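Local coordinates for protein endonuclease 2 (Arabidopsis thaliana, PDB 4CXP) that cuts RNA and single-stranded DNA, and less readily double-stranded DNA, as a metal-dependent endonuclease of the nuclease type I family, at residues A[8-13]-A[252-257]. Sequence-based numbering, arbitrary orientation. Where two conformers were deposited one is given.
Sequences IICKIA and VRLAAT
Two main-chain peptide groups are the flat surfaces met across this contact: the methyl of Ala-255 comes up beside the carbonyl oxygen of Ala-13, CB standing 3.4 Å from Ala-13 O, and Ile-12 CG2 rests 4.2 Å from Val-252 N. The contact is otherwise apolar and illustrates how alanine lets helices draw close: the Ala-13 and Ala-255 CA atoms are 4.6 Å apart and the segment axes approach to 8.0 Å. Leu-254 supplies the bulk. Its CG lies anti to the backbone N (chi1 178°), 3.8 Å from Ala-13 CB; Leu-254 CD2 comes to 3.7 Å from the same methyl. In the conformer given, CD2 also lies 4.0 Å from the SG of Cys-10, which is disulfide-bonded to Cys-41, and more loosely touches Ile-9 CG2. Turned from the contact, the carbonyl oxygen of Arg-253 accepts two bonds within its own helix, from Thr-257 N and Thr-257 OG1 on opposite faces of its plane. Helix 111-124 covers the Leu-254 side, Ser-119 touching both Cys-10 and Leu-254, while Ile-9 backs onto Trp-1, a ligand of the nearby zinc. The crossing of -47° is consistent with the i±4 class of ridges-into-grooves packing, here joining the N-terminal helix to the long C-terminal helix in the largely helical S1/P1 nuclease fold.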
loop_
_atom_site.group_PDB
_atom_site.type_symbol
_atom_site.label_atom_id
_atom_site.label_comp_id
_atom_site.label_asym_id
_atom_site.label_seq_id
_atom_site.Cartn_x
_atom_site.Cartn_y
_atom_site.Cartn_z
ATOM N N ILE A 8 7.352 6.220 -1.650
ATOM C CA ILE A 8 7.264 6.093 -3.083
ATOM C C ILE A 8 5.833 6.294 -3.564
ATOM O O ILE A 8 5.575 7.042 -4.510
ATOM C CB ILE A 8 7.837 4.728 -3.549
ATOM C CG1 ILE A 8 9.363 4.675 -3.341
ATOM C CG2 ILE A 8 7.454 4.425 -4.985
ATOM C CD1 ILE A 8 9.956 3.289 -3.396
ATOM N N ILE A 9 4.894 5.594 -2.928
ATOM C CA ILE A 9 3.500 5.688 -3.317
ATOM C C ILE A 9 3.002 7.122 -3.209
ATOM O O ILE A 9 2.348 7.633 -4.113
ATOM C CB ILE A 9 2.665 4.696 -2.477
ATOM C CG1 ILE A 9 2.964 3.269 -2.963
ATOM C CG2 ILE A 9 1.178 5.006 -2.538
ATOM C CD1 ILE A 9 2.386 2.186 -2.096
ATOM N N CYS A 10 3.288 7.763 -2.085
ATOM C CA CYS A 10 2.801 9.111 -1.875
ATOM C C CYS A 10 3.495 10.142 -2.766
ATOM O O CYS A 10 2.866 11.118 -3.160
ATOM C CB CYS A 10 2.881 9.483 -0.398
ATOM S SG CYS A 10 1.536 8.714 0.532
ATOM N N LYS A 11 4.771 9.943 -3.098
ATOM C CA LYS A 11 5.472 10.838 -4.028
ATOM C C LYS A 11 4.863 10.742 -5.422
ATOM O O LYS A 11 4.601 11.750 -6.072
ATOM C CB LYS A 11 6.965 10.526 -4.067
ATOM C CG LYS A 11 7.724 11.032 -2.855
ATOM C CD LYS A 11 9.141 10.489 -2.818
ATOM C CE LYS A 11 9.957 11.100 -1.697
ATOM N NZ LYS A 11 10.472 12.437 -2.078
ATOM N N ILE A 12 4.604 9.520 -5.876
ATOM C CA ILE A 12 3.948 9.329 -7.167
ATOM C C ILE A 12 2.568 10.000 -7.124
ATOM O O ILE A 12 2.183 10.744 -8.029
ATOM C CB ILE A 12 3.835 7.835 -7.526
ATOM C CG1 ILE A 12 5.222 7.264 -7.812
ATOM C CG2 ILE A 12 2.910 7.645 -8.716
ATOM C CD1 ILE A 12 5.240 5.768 -7.972
ATOM N N ALA A 13 1.812 9.730 -6.069
ATOM C CA ALA A 13 0.464 10.242 -6.007
ATOM C C ALA A 13 0.424 11.755 -6.031
ATOM O O ALA A 13 -0.382 12.357 -6.749
ATOM C CB ALA A 13 -0.246 9.740 -4.770
ATOM N N VAL A 252 -0.727 5.598 -8.419
ATOM C CA VAL A 252 -1.699 5.987 -9.421
ATOM C C VAL A 252 -3.105 6.005 -8.815
ATOM O O VAL A 252 -3.883 6.933 -9.061
ATOM C CB VAL A 252 -1.590 5.049 -10.640
ATOM C CG1 VAL A 252 -2.805 5.167 -11.532
ATOM C CG2 VAL A 252 -0.325 5.328 -11.429
ATOM N N ARG A 253 -3.442 4.981 -8.039
ATOM C CA ARG A 253 -4.771 4.870 -7.478
ATOM C C ARG A 253 -4.998 5.847 -6.338
ATOM O O ARG A 253 -6.111 6.353 -6.193
ATOM C CB ARG A 253 -5.035 3.424 -7.073
ATOM C CG ARG A 253 -5.226 2.561 -8.300
ATOM C CD ARG A 253 -5.046 1.106 -8.015
ATOM N NE ARG A 253 -5.520 0.289 -9.122
ATOM C CZ ARG A 253 -5.368 -1.022 -9.181
ATOM N NH1 ARG A 253 -4.596 -1.638 -8.307
ATOM N NH2 ARG A 253 -5.950 -1.726 -10.140
ATOM N N LEU A 254 -3.983 6.133 -5.532
ATOM C CA LEU A 254 -4.140 7.151 -4.518
ATOM C C LEU A 254 -4.466 8.489 -5.169
ATOM O O LEU A 254 -5.412 9.177 -4.758
ATOM C CB LEU A 254 -2.906 7.241 -3.635
ATOM C CG LEU A 254 -2.948 8.333 -2.563
ATOM C CD1 LEU A 254 -4.179 8.251 -1.677
ATOM C CD2 LEU A 254 -1.676 8.269 -1.734
ATOM N N ALA A 255 -3.719 8.869 -6.209
ATOM C CA ALA A 255 -4.005 10.133 -6.876
ATOM C C ALA A 255 -5.387 10.126 -7.512
ATOM O O ALA A 255 -6.118 11.119 -7.418
ATOM C CB ALA A 255 -2.964 10.445 -7.916
ATOM N N ALA A 256 -5.758 9.044 -8.200
ATOM C CA ALA A 256 -7.039 9.021 -8.872
ATOM C C ALA A 256 -8.188 9.141 -7.876
ATOM O O ALA A 256 -9.204 9.786 -8.148
ATOM C CB ALA A 256 -7.179 7.768 -9.697
ATOM N N THR A 257 -8.032 8.495 -6.730
ATOM C CA THR A 257 -9.039 8.535 -5.682
ATOM C C THR A 257 -9.145 9.939 -5.075
ATOM O O THR A 257 -10.252 10.463 -4.934
ATOM C CB THR A 257 -8.753 7.455 -4.633
ATOM O OG1 THR A 257 -8.728 6.178 -5.269
ATOM C CG2 THR A 257 -9.785 7.460 -3.555
#